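Local coordinates for protein gamma-resorcylate decarboxylase (Polaromonas, PDB 4QRO) that probably catalyses the manganese-dependent, non-oxidative decarboxylation of gamma-resorcylate (2,6-dihydroxybenzoate) to resorcinol, at residues Trp148-Thr153 against Val159-His164. Sequence-based numbering, arbitrary orientation.
Sequences WPFWET and VPFYLH. With MN (manganese (II) ion), chain K; 38L (2-nitrobenzene-1,3-diol), chain M.
Trp151 drives the outer edge of its indole into the face of the Phe161 ring, an edge-to-face pair with the six-membered ring's centroid 4.7 Å from that of the phenyl group and the planes at 58°. Trp151 CH2 stands over the middle of the phenyl ring, 3.6 Å from Phe161 CG, and Trp151 CZ3 lies 3.9 Å from Phe161 CB. This is the tight part of the contact. The CB of Phe161 points toward the helix; CG anti to the backbone N (chi1 178°) carries the ring there, and chi2 of -77° turns one face to the tryptophan. Phe150 adds a lighter touch, its CE2 lying 3.9 Å from Phe161 CE2, and its CD2 also sits over one face of the Trp151 indole, so the three buried rings pack against one another. No hydrogen bond links the two segments; the indole NE1 instead donates to the carbonyl of Tyr142. Helix 148-157 joins the parallel strands 125-128 and 161-164 in a beta-alpha-beta crossover of the amidohydrolase barrel, and the aromatic cluster seats this helix on the outer side of its strand. An alanine in place of Phe161 would probably open a gap between helix and strand and leave the Trp151 edge without the ring face it packs on. On the other flank of the helix the contact falls away: Pro149 and Glu152 are exposed and make no contact with residues 159-164. Three residues on from Phe161, well away from the aromatic cluster, His164 binds manganese through NE2 at 2.3 Å, alongside Glu8, His10 and Asp287. The inhibitor 2-nitroresorcinol chelates the same ion through its nitro oxygen OAK and phenolic oxygen OAI, the latter 2.2 Å from the metal.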
loop_
_atom_site.group_PDB
_atom_site.type_symbol
_atom_site.label_atom_id
_atom_site.label_comp_id
_atom_site.label_asym_id
_atom_site.label_seq_id
_atom_site.Cartn_x
_atom_site.Cartn_y
_atom_site.Cartn_z
ATOM N N TRP A 148 20.215 14.997 7.532
ATOM C CA TRP A 148 21.340 14.246 6.957
ATOM C C TRP A 148 22.513 14.103 7.954
ATOM O O TRP A 148 23.122 13.046 8.031
ATOM C CB TRP A 148 21.741 14.815 5.585
ATOM C CG TRP A 148 20.739 14.376 4.516
ATOM C CD1 TRP A 148 19.383 14.420 4.615
ATOM C CD2 TRP A 148 21.030 13.833 3.217
ATOM N NE1 TRP A 148 18.802 13.951 3.461
ATOM C CE2 TRP A 148 19.789 13.587 2.582
ATOM C CE3 TRP A 148 22.219 13.535 2.525
ATOM C CZ2 TRP A 148 19.693 13.059 1.281
ATOM C CZ3 TRP A 148 22.129 13.016 1.225
ATOM C CH2 TRP A 148 20.865 12.769 0.626
ATOM N N PRO A 149 22.793 15.145 8.757
ATOM C CA PRO A 149 23.776 14.956 9.848
ATOM C C PRO A 149 23.330 13.970 10.939
ATOM O O PRO A 149 24.162 13.296 11.535
ATOM C CB PRO A 149 23.943 16.375 10.428
ATOM C CG PRO A 149 23.520 17.297 9.324
ATOM C CD PRO A 149 22.443 16.567 8.564
ATOM N N PHE A 150 22.034 13.895 11.223
ATOM C CA PHE A 150 21.524 12.888 12.141
ATOM C C PHE A 150 21.794 11.478 11.585
ATOM O O PHE A 150 22.269 10.602 12.318
ATOM C CB PHE A 150 20.015 13.077 12.445
ATOM C CG PHE A 150 19.362 11.851 13.026
ATOM C CD1 PHE A 150 19.406 11.601 14.384
ATOM C CD2 PHE A 150 18.705 10.939 12.205
ATOM C CE1 PHE A 150 18.819 10.462 14.929
ATOM C CE2 PHE A 150 18.137 9.787 12.739
ATOM C CZ PHE A 150 18.197 9.542 14.098
ATOM N N TRP A 151 21.499 11.268 10.300
ATOM C CA TRP A 151 21.743 9.962 9.658
ATOM C C TRP A 151 23.225 9.607 9.652
ATOM O O TRP A 151 23.605 8.446 9.774
ATOM C CB TRP A 151 21.160 9.956 8.236
ATOM C CG TRP A 151 19.630 9.966 8.233
ATOM C CD1 TRP A 151 18.801 10.943 7.735
ATOM C CD2 TRP A 151 18.760 8.934 8.744
ATOM N NE1 TRP A 151 17.478 10.598 7.944
ATOM C CE2 TRP A 151 17.428 9.363 8.532
ATOM C CE3 TRP A 151 18.981 7.690 9.347
ATOM C CZ2 TRP A 151 16.320 8.588 8.911
ATOM C CZ3 TRP A 151 17.881 6.918 9.731
ATOM C CH2 TRP A 151 16.570 7.372 9.515
ATOM N N GLU A 152 24.081 10.611 9.514
ATOM C CA GLU A 152 25.527 10.358 9.545
ATOM C C GLU A 152 25.898 9.763 10.909
ATOM O O GLU A 152 26.793 8.907 10.987
ATOM C CB GLU A 152 26.324 11.650 9.296
ATOM C CG GLU A 152 27.845 11.493 9.361
ATOM C CD GLU A 152 28.570 12.802 9.068
ATOM O OE1 GLU A 152 27.975 13.883 9.270
ATOM O OE2 GLU A 152 29.737 12.763 8.634
ATOM N N THR A 153 25.216 10.236 11.961
ATOM C CA THR A 153 25.405 9.745 13.329
ATOM C C THR A 153 24.878 8.300 13.473
ATOM O O THR A 153 25.557 7.447 14.034
ATOM C CB THR A 153 24.763 10.708 14.370
ATOM O OG1 THR A 153 25.428 11.978 14.312
ATOM C CG2 THR A 153 24.882 10.180 15.761
ATOM N N VAL A 159 23.874 1.367 14.285
ATOM C CA VAL A 159 22.677 0.775 14.852
ATOM C C VAL A 159 21.476 1.037 13.913
ATOM O O VAL A 159 21.433 2.071 13.229
ATOM C CB VAL A 159 22.344 1.304 16.260
ATOM C CG1 VAL A 159 23.437 0.938 17.258
ATOM C CG2 VAL A 159 22.067 2.807 16.244
ATOM N N PRO A 160 20.514 0.096 13.870
ATOM C CA PRO A 160 19.351 0.260 12.978
ATOM C C PRO A 160 18.322 1.270 13.469
ATOM O O PRO A 160 18.261 1.559 14.676
ATOM C CB PRO A 160 18.716 -1.140 12.974
ATOM C CG PRO A 160 19.803 -2.058 13.392
ATOM C CD PRO A 160 20.590 -1.277 14.406
ATOM N N PHE A 161 17.471 1.737 12.551
ATOM C CA PHE A 161 16.426 2.728 12.856
ATOM C C PHE A 161 15.128 2.087 12.411
ATOM O O PHE A 161 15.008 1.752 11.240
ATOM C CB PHE A 161 16.736 4.020 12.066
ATOM C CG PHE A 161 15.734 5.145 12.232
ATOM C CD1 PHE A 161 14.505 5.122 11.561
ATOM C CD2 PHE A 161 16.044 6.264 12.986
ATOM C CE1 PHE A 161 13.595 6.142 11.698
ATOM C CE2 PHE A 161 15.139 7.317 13.098
ATOM C CZ PHE A 161 13.918 7.257 12.456
ATOM N N TYR A 162 14.189 1.928 13.338
ATOM C CA TYR A 162 12.895 1.271 13.084
ATOM C C TYR A 162 11.921 2.372 12.782
ATOM O O TYR A 162 11.614 3.189 13.650
ATOM C CB TYR A 162 12.453 0.480 14.317
ATOM C CG TYR A 162 11.462 -0.635 14.057
ATOM C CD1 TYR A 162 10.244 -0.391 13.421
ATOM C CD2 TYR A 162 11.735 -1.949 14.481
ATOM C CE1 TYR A 162 9.344 -1.421 13.190
ATOM C CE2 TYR A 162 10.844 -2.988 14.250
ATOM C CZ TYR A 162 9.651 -2.724 13.603
ATOM O OH TYR A 162 8.765 -3.777 13.401
ATOM N N LEU A 163 11.445 2.426 11.537
ATOM C CA LEU A 163 10.521 3.460 11.131
ATOM C C LEU A 163 9.138 2.836 11.302
ATOM O O LEU A 163 8.700 2.036 10.480
ATOM C CB LEU A 163 10.809 3.903 9.686
ATOM C CG LEU A 163 9.803 4.921 9.106
ATOM C CD1 LEU A 163 9.894 6.263 9.802
ATOM C CD2 LEU A 163 10.015 5.098 7.599
ATOM N N HIS A 164 8.487 3.165 12.412
ATOM C CA HIS A 164 7.223 2.549 12.830
ATOM C C HIS A 164 6.096 3.465 12.375
ATOM O O HIS A 164 6.327 4.655 12.079
ATOM C CB HIS A 164 7.241 2.399 14.372
ATOM C CG HIS A 164 6.041 1.737 14.962
ATOM N ND1 HIS A 164 4.927 2.442 15.367
ATOM C CD2 HIS A 164 5.795 0.439 15.258
ATOM C CE1 HIS A 164 4.049 1.602 15.879
ATOM N NE2 HIS A 164 4.551 0.384 15.827
HETATM MN MN MN K . 3.576 -1.492 16.638
HETATM O OAK 38L M . 1.931 -1.242 14.982
HETATM N NAG 38L M . 0.741 -1.376 15.064
HETATM O OAJ 38L M . 0.136 -1.825 14.092
HETATM C CAA 38L M . 0.081 -1.022 16.267
HETATM C CAF 38L M . -1.304 -1.156 16.311
HETATM O OAH 38L M . -1.903 -2.185 15.649
HETATM C CAE 38L M . -2.079 -0.246 17.030
HETATM C CAD 38L M . -1.473 0.774 17.755
HETATM C CAC 38L M . -0.084 0.812 17.856
HETATM C CAB 38L M . 0.690 -0.108 17.151
HETATM O OAI 38L M . 2.049 -0.094 17.318
#